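Local coordinates for 3-oxoacyl-[acyl-carrier-protein] synthase, mitochondrial (Arabidopsis thaliana, PDB 1W0I) that catalyses the condensation steps of mitochondrial fatty acid synthesis, lengthening acyl chains on acyl carrier protein by two carbons taken from malonyl-ACP, at residues A86-Y91 against N156-H161; E104-E109 against M164-Q169; A198-A203 against V254-E259; D240-G245 against V387-P392. All coordinates share one frame; numbering follows the deposited sequence.

Contact 1 of 4, residues A86-Y91 against N156-H161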
loop_
_atom_site.group_PDB
_atom_site.type_symbol
_atom_site.label_atom_id
_atom_site.label_comp_id
_atom_site.label_asym_id
_atom_site.label_seq_id
_atom_site.Cartn_x
_atom_site.Cartn_y
_atom_site.Cartn_z
ATOM N N ALA A 86 -4.189 10.051 12.809
ATOM C CA ALA A 86 -2.760 10.162 13.084
ATOM C C ALA A 86 -2.236 11.324 12.247
ATOM O O ALA A 86 -2.919 11.792 11.337
ATOM C CB ALA A 86 -2.043 8.868 12.710
ATOM N N ASN A 87 -1.026 11.786 12.542
ATOM C CA ASN A 87 -0.459 12.911 11.805
ATOM C C ASN A 87 -0.429 12.716 10.290
ATOM O O ASN A 87 -0.765 13.638 9.543
ATOM C CB ASN A 87 0.948 13.225 12.313
ATOM C CG ASN A 87 0.936 13.773 13.726
ATOM O OD1 ASN A 87 0.364 13.167 14.631
ATOM N ND2 ASN A 87 1.571 14.915 13.924
ATOM N N PHE A 88 -0.039 11.531 9.826
ATOM C CA PHE A 88 0.014 11.317 8.382
ATOM C C PHE A 88 -1.379 11.449 7.777
ATOM O O PHE A 88 -1.535 11.884 6.634
ATOM C CB PHE A 88 0.670 9.960 8.039
ATOM C CG PHE A 88 -0.210 8.756 8.263
ATOM C CD1 PHE A 88 -0.902 8.178 7.203
ATOM C CD2 PHE A 88 -0.320 8.182 9.525
ATOM C CE1 PHE A 88 -1.692 7.043 7.393
ATOM C CE2 PHE A 88 -1.110 7.043 9.728
ATOM C CZ PHE A 88 -1.794 6.476 8.657
ATOM N N ILE A 89 -2.403 11.112 8.550
ATOM C CA ILE A 89 -3.759 11.245 8.041
ATOM C C ILE A 89 -4.157 12.721 7.972
ATOM O O ILE A 89 -4.716 13.178 6.971
ATOM C CB ILE A 89 -4.754 10.472 8.914
ATOM C CG1 ILE A 89 -4.424 8.973 8.834
ATOM C CG2 ILE A 89 -6.186 10.753 8.445
ATOM C CD1 ILE A 89 -5.238 8.087 9.758
ATOM N N GLY A 90 -3.855 13.466 9.032
ATOM C CA GLY A 90 -4.178 14.883 9.058
ATOM C C GLY A 90 -3.503 15.650 7.934
ATOM O O GLY A 90 -4.108 16.537 7.328
ATOM N N TYR A 91 -2.243 15.328 7.653
ATOM C CA TYR A 91 -1.520 16.000 6.570
ATOM C C TYR A 91 -2.250 15.759 5.253
ATOM O O TYR A 91 -2.434 16.675 4.457
ATOM C CB TYR A 91 -0.091 15.458 6.442
ATOM C CG TYR A 91 0.849 15.821 7.573
ATOM C CD1 TYR A 91 2.115 15.233 7.652
ATOM C CD2 TYR A 91 0.481 16.743 8.563
ATOM C CE1 TYR A 91 2.993 15.544 8.682
ATOM C CE2 TYR A 91 1.355 17.066 9.603
ATOM C CZ TYR A 91 2.606 16.465 9.658
ATOM O OH TYR A 91 3.478 16.765 10.680
ATOM N N ASN A 156 -3.592 2.776 5.040
ATOM C CA ASN A 156 -4.598 3.046 4.018
ATOM C C ASN A 156 -5.648 4.018 4.552
ATOM O O ASN A 156 -6.469 4.526 3.795
ATOM C CB ASN A 156 -5.289 1.746 3.583
ATOM C CG ASN A 156 -6.245 1.210 4.636
ATOM O OD1 ASN A 156 -7.464 1.291 4.487
ATOM N ND2 ASN A 156 -5.693 0.669 5.711
ATOM N N MET A 157 -5.610 4.293 5.852
ATOM C CA MET A 157 -6.609 5.174 6.432
ATOM C C MET A 157 -6.595 6.634 5.984
ATOM O O MET A 157 -7.585 7.336 6.161
ATOM C CB MET A 157 -6.572 5.068 7.958
ATOM C CG MET A 157 -7.077 3.711 8.466
ATOM S SD MET A 157 -8.692 3.255 7.759
ATOM C CE MET A 157 -9.782 4.267 8.745
ATOM N N ALA A 158 -5.493 7.099 5.404
ATOM C CA ALA A 158 -5.449 8.478 4.932
ATOM C C ALA A 158 -6.491 8.608 3.828
ATOM O O ALA A 158 -7.242 9.583 3.759
ATOM C CB ALA A 158 -4.068 8.816 4.388
ATOM N N SER A 159 -6.541 7.601 2.966
ATOM C CA SER A 159 -7.489 7.598 1.866
ATOM C C SER A 159 -8.915 7.435 2.405
ATOM O O SER A 159 -9.855 8.059 1.907
ATOM C CB SER A 159 -7.128 6.477 0.883
ATOM O OG SER A 159 -8.069 6.383 -0.158
ATOM N N GLY A 160 -9.071 6.606 3.434
ATOM C CA GLY A 160 -10.385 6.408 4.021
ATOM C C GLY A 160 -10.956 7.690 4.610
ATOM O O GLY A 160 -12.129 8.005 4.406
ATOM N N HIS A 161 -10.141 8.444 5.342
ATOM C CA HIS A 161 -10.640 9.685 5.938
ATOM C C HIS A 161 -11.011 10.745 4.905
ATOM O O HIS A 161 -11.973 11.487 5.102
ATOM C CB HIS A 161 -9.633 10.236 6.948
ATOM C CG HIS A 161 -9.635 9.487 8.243
ATOM N ND1 HIS A 161 -10.558 9.723 9.241
ATOM C CD2 HIS A 161 -8.886 8.441 8.667
ATOM C CE1 HIS A 161 -10.377 8.857 10.223
ATOM N NE2 HIS A 161 -9.369 8.067 9.900
#
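H161 N donates to M157 O over 2.9 Å, a backbone bond closing the helical turn that offers three residues, M157, A158 and H161, to a single branched side chain, I89. No hydrogen bond joins the two segments, and what holds them is carbon on carbon. With chi1 (to CG1) at -64°, I89 CG2 stands anti to the backbone N, which carries that methyl to the imidazole of H161, 3.6 Å from I89 CG2 to H161 CD2. The longer branch ends at I89 CD1, 3.8 Å from M157 CB and also against H161 CD2, while CG1 lies over one face of the F88 ring, toward its rim. The F88 ring then reaches A158, CE1 to CB at 4.2 Å. This is a helix-helix crossing in the N-terminal half of the thiolase-like fold: the axes of the short segments 87-91 and 157-161, parts of helices 87-102 and 157-166, approach to 8.8 Å and cross at -45°. Cut back to alanine, I89 would probably leave a gap between the helices and the H161 ring freer to turn. F88 O accepts a hydrogen bond from T206 OG1 of strand 200-207. M157 packs on G420 and H161 on I286, both of the second subunit.

Contact 2 of 4, residues E104-E109 against M164-Q169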
loop_
_atom_site.group_PDB
_atom_site.type_symbol
_atom_site.label_atom_id
_atom_site.label_comp_id
_atom_site.label_asym_id
_atom_site.label_seq_id
_atom_site.Cartn_x
_atom_site.Cartn_y
_atom_site.Cartn_z
ATOM N N GLU A 104 -12.082 23.170 -7.282
ATOM C CA GLU A 104 -13.493 23.477 -7.109
ATOM C C GLU A 104 -14.299 22.204 -7.307
ATOM O O GLU A 104 -15.243 22.160 -8.104
ATOM C CB GLU A 104 -13.946 24.547 -8.108
ATOM C CG GLU A 104 -13.336 25.909 -7.846
ATOM C CD GLU A 104 -13.785 26.957 -8.843
ATOM O OE1 GLU A 104 -15.008 27.172 -8.981
ATOM O OE2 GLU A 104 -12.911 27.569 -9.489
ATOM N N TRP A 105 -13.908 21.157 -6.588
ATOM C CA TRP A 105 -14.601 19.880 -6.676
ATOM C C TRP A 105 -15.017 19.376 -5.298
ATOM O O TRP A 105 -14.309 18.599 -4.659
ATOM C CB TRP A 105 -13.725 18.833 -7.387
ATOM C CG TRP A 105 -14.473 17.561 -7.708
ATOM C CD1 TRP A 105 -14.341 16.346 -7.094
ATOM C CD2 TRP A 105 -15.506 17.401 -8.692
ATOM N NE1 TRP A 105 -15.230 15.442 -7.634
ATOM C CE2 TRP A 105 -15.957 16.061 -8.615
ATOM C CE3 TRP A 105 -16.099 18.262 -9.630
ATOM C CZ2 TRP A 105 -16.970 15.558 -9.441
ATOM C CZ3 TRP A 105 -17.114 17.758 -10.457
ATOM C CH2 TRP A 105 -17.535 16.417 -10.352
ATOM N N LEU A 106 -16.172 19.854 -4.844
ATOM C CA LEU A 106 -16.754 19.457 -3.567
ATOM C C LEU A 106 -18.224 19.160 -3.878
ATOM O O LEU A 106 -19.128 19.837 -3.381
ATOM C CB LEU A 106 -16.635 20.596 -2.543
ATOM C CG LEU A 106 -15.192 20.985 -2.179
ATOM C CD1 LEU A 106 -15.175 22.243 -1.330
ATOM C CD2 LEU A 106 -14.534 19.833 -1.438
ATOM N N PRO A 107 -18.474 18.135 -4.713
ATOM C CA PRO A 107 -19.829 17.739 -5.113
ATOM C C PRO A 107 -20.793 17.351 -4.000
ATOM O O PRO A 107 -20.405 16.775 -2.978
ATOM C CB PRO A 107 -19.578 16.587 -6.082
ATOM C CG PRO A 107 -18.356 15.947 -5.517
ATOM C CD PRO A 107 -17.485 17.154 -5.198
ATOM N N THR A 108 -22.061 17.680 -4.225
ATOM C CA THR A 108 -23.128 17.364 -3.290
ATOM C C THR A 108 -23.985 16.245 -3.882
ATOM O O THR A 108 -24.621 15.490 -3.153
ATOM C CB THR A 108 -24.022 18.605 -3.011
ATOM O OG1 THR A 108 -24.401 19.212 -4.251
ATOM C CG2 THR A 108 -23.275 19.628 -2.156
ATOM N N GLU A 109 -23.984 16.141 -5.208
ATOM C CA GLU A 109 -24.757 15.116 -5.909
ATOM C C GLU A 109 -24.120 13.737 -5.789
ATOM O O GLU A 109 -22.905 13.594 -5.911
ATOM C CB GLU A 109 -24.889 15.491 -7.384
ATOM C CG GLU A 109 -25.724 16.738 -7.609
ATOM C CD GLU A 109 -27.186 16.507 -7.291
ATOM O OE1 GLU A 109 -27.899 17.493 -7.009
ATOM O OE2 GLU A 109 -27.627 15.338 -7.335
ATOM N N MET A 164 -14.425 9.642 3.384
ATOM C CA MET A 164 -15.500 9.836 4.352
ATOM C C MET A 164 -15.883 11.307 4.490
ATOM O O MET A 164 -17.065 11.644 4.514
ATOM C CB MET A 164 -15.091 9.299 5.721
ATOM C CG MET A 164 -15.089 7.783 5.821
ATOM S SD MET A 164 -14.411 7.221 7.411
ATOM C CE MET A 164 -15.497 8.075 8.529
ATOM N N LYS A 165 -14.882 12.181 4.575
ATOM C CA LYS A 165 -15.123 13.616 4.729
ATOM C C LYS A 165 -15.884 14.252 3.570
ATOM O O LYS A 165 -16.742 15.110 3.787
ATOM C CB LYS A 165 -13.794 14.360 4.926
ATOM C CG LYS A 165 -13.907 15.879 5.140
ATOM C CD LYS A 165 -12.533 16.481 5.459
ATOM C CE LYS A 165 -12.549 18.011 5.522
ATOM N NZ LYS A 165 -13.481 18.537 6.560
ATOM N N TYR A 166 -15.577 13.845 2.342
ATOM C CA TYR A 166 -16.245 14.434 1.187
ATOM C C TYR A 166 -17.319 13.570 0.537
ATOM O O TYR A 166 -17.954 13.992 -0.431
ATOM C CB TYR A 166 -15.206 14.839 0.143
ATOM C CG TYR A 166 -14.128 15.728 0.717
ATOM C CD1 TYR A 166 -12.905 15.192 1.126
ATOM C CD2 TYR A 166 -14.349 17.096 0.911
ATOM C CE1 TYR A 166 -11.932 15.986 1.714
ATOM C CE2 TYR A 166 -13.379 17.904 1.504
ATOM C CZ TYR A 166 -12.176 17.340 1.903
ATOM O OH TYR A 166 -11.217 18.112 2.507
ATOM N N GLY A 167 -17.518 12.365 1.066
ATOM C CA GLY A 167 -18.528 11.478 0.521
ATOM C C GLY A 167 -18.145 10.835 -0.796
ATOM O O GLY A 167 -19.016 10.437 -1.570
ATOM N N PHE A 168 -16.846 10.719 -1.056
ATOM C CA PHE A 168 -16.371 10.120 -2.307
ATOM C C PHE A 168 -16.505 8.598 -2.264
ATOM O O PHE A 168 -15.868 7.931 -1.450
ATOM C CB PHE A 168 -14.914 10.531 -2.557
ATOM C CG PHE A 168 -14.724 12.013 -2.761
ATOM C CD1 PHE A 168 -13.473 12.592 -2.579
ATOM C CD2 PHE A 168 -15.787 12.824 -3.160
ATOM C CE1 PHE A 168 -13.274 13.958 -2.787
ATOM C CE2 PHE A 168 -15.604 14.193 -3.373
ATOM C CZ PHE A 168 -14.342 14.761 -3.185
ATOM N N GLN A 169 -17.335 8.060 -3.154
ATOM C CA GLN A 169 -17.596 6.627 -3.198
ATOM C C GLN A 169 -17.003 5.915 -4.396
ATOM O O GLN A 169 -17.388 4.792 -4.732
ATOM C CB GLN A 169 -19.098 6.390 -3.142
ATOM C CG GLN A 169 -19.719 6.971 -1.891
ATOM C CD GLN A 169 -21.177 7.292 -2.075
ATOM O OE1 GLN A 169 -21.994 6.408 -2.337
ATOM N NE2 GLN A 169 -21.514 8.571 -1.949
HETATM O O HOH W 1 -17.828 16.472 -1.772
#
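F168 lays its ring so that P107 meets it at the edge, the two side chains crossing at about a right angle with P107 CG 3.9 Å from F168 CE2. With chi1 at -64°, F168 CG stands anti to its carbonyl carbon, which swings the ring to W105 and P107. The carbonyl of W105 comes to the same ring near its plane, and one face of F168 is covered centrally by CB of Y166, 3.4 Å above it. The indole of W105 is tilted against this phenyl, its five-membered ring at 32° to the F168 ring with centroids 5.9 Å apart and W105 CD1 near F168 CZ. P107 CD lies over a face of the indole, so the proline touches both aromatics. The arrangement brings together the C-terminal ends of two helices. E104 is the C-prime residue of a Schellman motif that finishes helix 87-102, and G167 takes a positive phi just after helix 157-166. L106 crosses Y166 obliquely, its CD2 3.6 Å from Y166 CD2. One water bridges the backbones, donating to P107 O at 2.9 Å and Y166 O at 2.8 Å. W105 NE1 bonds T116 OG1, and Y166 OH bonds D97 OD2.

Contact 3 of 4, residues A198-A203 against V254-E259; sequences ADVMVA and VIVLEE
M201 and L257 form the central hydrogen-bonded pair of an antiparallel strand pairing within the N-terminal sheet of the thiolase-like fold. Strand 200-207, whose other edge runs parallel to strand 116-122, here meets strand 251-259, which runs against it and has strand 3-12 on its far side. The backbone bonding is regular. M201 N to L257 O and L257 N to M201 O are both 2.8 Å, and a second reciprocal pair links A203 and I255, with I255 N to A203 O at 2.8 Å. E259 N adds a fifth bond to D199 O at 3.0 Å, carrying the pairing to the end of the strand. In the non-hydrogen-bonded pairs, V200 with E258 and V202 with V256, CA-H groups approach carbonyls instead, as where V200 CA comes 3.3 Å from L257 O.

Apolar contacts divide by face. M201, A203 and L257 turn to helix 181-195, and A203 CB touches L257 CD1. V202 and V256 turn to helix 87-102, and on that face V200 CG1 lies 4.0 Å from V256 CG1.

The acidic groups of the pairing are matched by partners beyond it. D199 makes salt bridges with R115 and R1; the E258 carboxylate, on a buried residue, is satisfied by a salt bridge with R266 and bonds to H262 and T6. E259 is the N-cap of helix 260-265: its OE2 takes E261 N and its OE1 H262 N.

Packing is tightest where V202, with a chi1 of 46° that sets CG2 anti to its backbone N, brings CG2 to 3.4 Å from V254 CG1.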
loop_
_atom_site.group_PDB
_atom_site.type_symbol
_atom_site.label_atom_id
_atom_site.label_comp_id
_atom_site.label_asym_id
_atom_site.label_seq_id
_atom_site.Cartn_x
_atom_site.Cartn_y
_atom_site.Cartn_z
ATOM N N ALA A 198 -13.327 5.702 -12.678
ATOM C CA ALA A 198 -13.724 6.980 -12.093
ATOM C C ALA A 198 -13.454 8.123 -13.067
ATOM O O ALA A 198 -12.721 7.958 -14.037
ATOM C CB ALA A 198 -12.947 7.212 -10.795
ATOM N N ASP A 199 -14.044 9.286 -12.801
ATOM C CA ASP A 199 -13.835 10.447 -13.660
ATOM C C ASP A 199 -12.957 11.449 -12.925
ATOM O O ASP A 199 -12.326 12.309 -13.542
ATOM C CB ASP A 199 -15.171 11.095 -14.036
ATOM C CG ASP A 199 -16.086 10.145 -14.775
ATOM O OD1 ASP A 199 -15.592 9.442 -15.681
ATOM O OD2 ASP A 199 -17.293 10.108 -14.459
ATOM N N VAL A 200 -12.926 11.325 -11.600
ATOM C CA VAL A 200 -12.127 12.198 -10.736
ATOM C C VAL A 200 -11.438 11.392 -9.624
ATOM O O VAL A 200 -12.078 10.581 -8.957
ATOM C CB VAL A 200 -13.014 13.268 -10.039
ATOM C CG1 VAL A 200 -12.152 14.151 -9.152
ATOM C CG2 VAL A 200 -13.753 14.107 -11.079
ATOM N N MET A 201 -10.139 11.614 -9.425
ATOM C CA MET A 201 -9.407 10.931 -8.357
ATOM C C MET A 201 -8.566 11.938 -7.568
ATOM O O MET A 201 -7.929 12.818 -8.147
ATOM C CB MET A 201 -8.476 9.843 -8.918
ATOM C CG MET A 201 -9.156 8.622 -9.504
ATOM S SD MET A 201 -10.028 7.686 -8.240
ATOM C CE MET A 201 -8.653 6.940 -7.309
ATOM N N VAL A 202 -8.597 11.822 -6.244
ATOM C CA VAL A 202 -7.803 12.680 -5.382
ATOM C C VAL A 202 -6.694 11.720 -4.953
ATOM O O VAL A 202 -6.928 10.732 -4.244
ATOM C CB VAL A 202 -8.656 13.232 -4.192
ATOM C CG1 VAL A 202 -9.458 12.126 -3.566
ATOM C CG2 VAL A 202 -7.767 13.913 -3.172
ATOM N N ALA A 203 -5.492 12.000 -5.445
ATOM C CA ALA A 203 -4.343 11.138 -5.211
ATOM C C ALA A 203 -3.069 11.836 -4.775
ATOM O O ALA A 203 -2.845 13.015 -5.058
ATOM C CB ALA A 203 -4.061 10.329 -6.483
ATOM N N VAL A 254 -1.048 16.258 -2.462
ATOM C CA VAL A 254 -2.272 15.716 -3.053
ATOM C C VAL A 254 -2.672 16.518 -4.285
ATOM O O VAL A 254 -2.583 17.743 -4.285
ATOM C CB VAL A 254 -3.451 15.767 -2.049
ATOM C CG1 VAL A 254 -4.720 15.235 -2.709
ATOM C CG2 VAL A 254 -3.121 14.951 -0.811
ATOM N N ILE A 255 -3.108 15.827 -5.333
ATOM C CA ILE A 255 -3.544 16.496 -6.552
ATOM C C ILE A 255 -4.885 15.937 -6.983
ATOM O O ILE A 255 -5.257 14.819 -6.617
ATOM C CB ILE A 255 -2.540 16.309 -7.732
ATOM C CG1 ILE A 255 -2.463 14.839 -8.149
ATOM C CG2 ILE A 255 -1.156 16.803 -7.325
ATOM C CD1 ILE A 255 -1.467 14.588 -9.285
ATOM N N VAL A 256 -5.623 16.724 -7.755
ATOM C CA VAL A 256 -6.908 16.267 -8.248
ATOM C C VAL A 256 -6.730 15.908 -9.713
ATOM O O VAL A 256 -6.381 16.751 -10.541
ATOM C CB VAL A 256 -8.003 17.339 -8.105
ATOM C CG1 VAL A 256 -9.286 16.861 -8.797
ATOM C CG2 VAL A 256 -8.275 17.597 -6.633
ATOM N N LEU A 257 -6.944 14.635 -10.014
ATOM C CA LEU A 257 -6.817 14.121 -11.369
ATOM C C LEU A 257 -8.213 13.903 -11.924
ATOM O O LEU A 257 -9.116 13.513 -11.187
ATOM C CB LEU A 257 -6.087 12.774 -11.355
ATOM C CG LEU A 257 -4.617 12.694 -10.935
ATOM C CD1 LEU A 257 -4.282 11.263 -10.549
ATOM C CD2 LEU A 257 -3.726 13.169 -12.078
ATOM N N GLU A 258 -8.406 14.176 -13.208
ATOM C CA GLU A 258 -9.703 13.925 -13.817
ATOM C C GLU A 258 -9.611 13.784 -15.320
ATOM O O GLU A 258 -8.680 14.270 -15.965
ATOM C CB GLU A 258 -10.751 14.988 -13.425
ATOM C CG GLU A 258 -10.594 16.375 -13.996
ATOM C CD GLU A 258 -11.692 17.343 -13.518
ATOM O OE1 GLU A 258 -12.864 17.218 -13.945
ATOM O OE2 GLU A 258 -11.383 18.236 -12.703
ATOM N N GLU A 259 -10.582 13.068 -15.860
ATOM C CA GLU A 259 -10.653 12.820 -17.279
ATOM C C GLU A 259 -10.761 14.178 -17.988
ATOM O O GLU A 259 -11.455 15.089 -17.529
ATOM C CB GLU A 259 -11.843 11.900 -17.547
ATOM C CG GLU A 259 -11.946 11.371 -18.948
ATOM C CD GLU A 259 -12.591 12.373 -19.867
ATOM O OE1 GLU A 259 -13.605 12.971 -19.450
ATOM O OE2 GLU A 259 -12.096 12.552 -20.996
#

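Contact 4 of 4, residues D240-G245 against V387-P392; sequences DCDRDG and VKNPDP
C241 N donates to N389 O at 2.9 Å where a type I turn, D240 to R243, is bridged to the chain at P390. The carboxylate of D240 is divided between two tasks. With CG anti to the backbone N (chi1 -177°), OD1 takes a nearly straight bond from N389 N, 2.8 Å and 176°; K388 N adds a weak one. OD2 instead accepts from D242 N at 2.9 Å, from above the carboxylate plane, an Asx turn laid over the beta turn, and it also pairs with R237. The turn lies in the loop between helix 212-220 and strand 251-259, its partner in the loop between strands 380-381 and 405-406. C241 SG touches P392 CD at 3.8 Å. R243 NH2 forms a salt bridge with D391 OD2 at 2.8 Å, on the anti side but 31° out of the carboxylate plane, with NH1 adding a weak bond to the same oxygen. R243 NH1 also binds D240 O at 2.8 Å, from the face opposite to R243 N. A methionine at R243 would probably leave D391 without this charge partner and D240 O without its side-chain donor. R243 NE and NH2 further bond the carbonyls of T324 and P325.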
loop_
_atom_site.group_PDB
_atom_site.type_symbol
_atom_site.label_atom_id
_atom_site.label_comp_id
_atom_site.label_asym_id
_atom_site.label_seq_id
_atom_site.Cartn_x
_atom_site.Cartn_y
_atom_site.Cartn_z
ATOM N N ASP A 240 26.021 16.573 -4.540
ATOM C CA ASP A 240 27.254 17.189 -4.030
ATOM C C ASP A 240 28.240 16.127 -3.528
ATOM O O ASP A 240 27.831 15.125 -2.944
ATOM C CB ASP A 240 26.926 18.155 -2.887
ATOM C CG ASP A 240 28.154 18.868 -2.360
ATOM O OD1 ASP A 240 28.608 19.837 -3.008
ATOM O OD2 ASP A 240 28.674 18.446 -1.307
ATOM N N CYS A 241 29.535 16.360 -3.744
ATOM C CA CYS A 241 30.581 15.418 -3.335
ATOM C C CYS A 241 30.611 15.078 -1.848
ATOM O O CYS A 241 31.134 14.032 -1.459
ATOM C CB CYS A 241 31.965 15.944 -3.735
ATOM S SG CYS A 241 32.348 15.854 -5.508
ATOM N N ASP A 242 30.055 15.951 -1.014
ATOM C CA ASP A 242 30.065 15.707 0.422
ATOM C C ASP A 242 28.773 15.165 1.017
ATOM O O ASP A 242 28.612 15.140 2.239
ATOM C CB ASP A 242 30.486 16.976 1.156
ATOM C CG ASP A 242 31.959 17.268 0.987
ATOM O OD1 ASP A 242 32.776 16.371 1.276
ATOM O OD2 ASP A 242 32.308 18.387 0.563
ATOM N N ARG A 243 27.860 14.726 0.158
ATOM C CA ARG A 243 26.602 14.156 0.621
ATOM C C ARG A 243 26.931 12.884 1.405
ATOM O O ARG A 243 27.892 12.188 1.080
ATOM C CB ARG A 243 25.682 13.838 -0.575
ATOM C CG ARG A 243 26.269 12.903 -1.644
ATOM C CD ARG A 243 25.322 12.772 -2.845
ATOM N NE ARG A 243 25.740 11.767 -3.835
ATOM C CZ ARG A 243 26.714 11.932 -4.730
ATOM N NH1 ARG A 243 27.396 13.068 -4.780
ATOM N NH2 ARG A 243 26.999 10.958 -5.588
ATOM N N ASP A 244 26.150 12.594 2.444
ATOM C CA ASP A 244 26.378 11.409 3.275
ATOM C C ASP A 244 25.075 10.770 3.780
ATOM O O ASP A 244 25.029 10.230 4.887
ATOM C CB ASP A 244 27.258 11.778 4.477
ATOM C CG ASP A 244 26.498 12.557 5.544
ATOM O OD1 ASP A 244 25.753 13.498 5.182
ATOM O OD2 ASP A 244 26.647 12.235 6.747
ATOM N N GLY A 245 24.020 10.830 2.976
ATOM C CA GLY A 245 22.748 10.256 3.385
ATOM C C GLY A 245 21.651 11.299 3.320
ATOM O O GLY A 245 21.932 12.499 3.369
ATOM N N VAL A 387 24.941 22.419 -3.739
ATOM C CA VAL A 387 25.814 21.770 -4.709
ATOM C C VAL A 387 27.092 22.602 -4.815
ATOM O O VAL A 387 27.310 23.296 -5.802
ATOM C CB VAL A 387 25.146 21.687 -6.093
ATOM C CG1 VAL A 387 26.006 20.855 -7.027
ATOM C CG2 VAL A 387 23.755 21.091 -5.961
ATOM N N LYS A 388 27.936 22.534 -3.792
ATOM C CA LYS A 388 29.170 23.309 -3.783
ATOM C C LYS A 388 30.258 22.667 -4.640
ATOM O O LYS A 388 31.009 23.358 -5.326
ATOM C CB LYS A 388 29.638 23.486 -2.338
ATOM C CG LYS A 388 28.582 24.174 -1.475
ATOM C CD LYS A 388 28.727 23.853 0.007
ATOM C CE LYS A 388 27.501 24.319 0.793
ATOM N NZ LYS A 388 27.592 23.985 2.245
ATOM N N ASN A 389 30.327 21.344 -4.607
ATOM C CA ASN A 389 31.307 20.606 -5.389
ATOM C C ASN A 389 30.592 19.468 -6.107
ATOM O O ASN A 389 30.443 18.374 -5.570
ATOM C CB ASN A 389 32.400 20.063 -4.470
ATOM C CG ASN A 389 33.253 21.164 -3.873
ATOM O OD1 ASN A 389 34.014 21.825 -4.583
ATOM N ND2 ASN A 389 33.128 21.375 -2.568
ATOM N N PRO A 390 30.130 19.725 -7.338
ATOM C CA PRO A 390 29.418 18.742 -8.156
ATOM C C PRO A 390 30.128 17.399 -8.253
ATOM O O PRO A 390 31.358 17.330 -8.318
ATOM C CB PRO A 390 29.314 19.435 -9.512
ATOM C CG PRO A 390 29.234 20.879 -9.143
ATOM C CD PRO A 390 30.302 20.988 -8.078
ATOM N N ASP A 391 29.331 16.336 -8.267
ATOM C CA ASP A 391 29.840 14.978 -8.376
ATOM C C ASP A 391 30.668 14.886 -9.659
ATOM O O ASP A 391 30.336 15.507 -10.665
ATOM C CB ASP A 391 28.664 13.992 -8.429
ATOM C CG ASP A 391 29.109 12.536 -8.390
ATOM O OD1 ASP A 391 29.638 12.034 -9.406
ATOM O OD2 ASP A 391 28.927 11.896 -7.337
ATOM N N PRO A 392 31.767 14.120 -9.627
ATOM C CA PRO A 392 32.676 13.915 -10.758
ATOM C C PRO A 392 31.974 13.579 -12.066
ATOM O O PRO A 392 32.486 13.879 -13.139
ATOM C CB PRO A 392 33.564 12.777 -10.272
ATOM C CG PRO A 392 33.686 13.077 -8.818
ATOM C CD PRO A 392 32.260 13.413 -8.432
HETATM O O HOH W 2 31.041 19.970 -1.234
#

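Contacts 1 and 2 share helix 157-166; on the other side contact 1 uses helix 87-102 and contact 2 the loop that follows it. Their centres are about 17 Å apart, and both reach the second subunit. Contact 2 then leans on contact 3: W105 NE1 lies 3.7 Å from V200 CG1 and F168 CD1 4.2 Å from V202 CG1, joining the helix ends to the sheet. Contact 4 stands apart, across the chain's centre from the other three, with its centre about 38 Å from that of contact 3. It lies near the probable active site, the R243 side chain about 11 Å from that of H320 and about 12 Å from that of H359, both predicted catalytic residues, whereas the other three lie away from it.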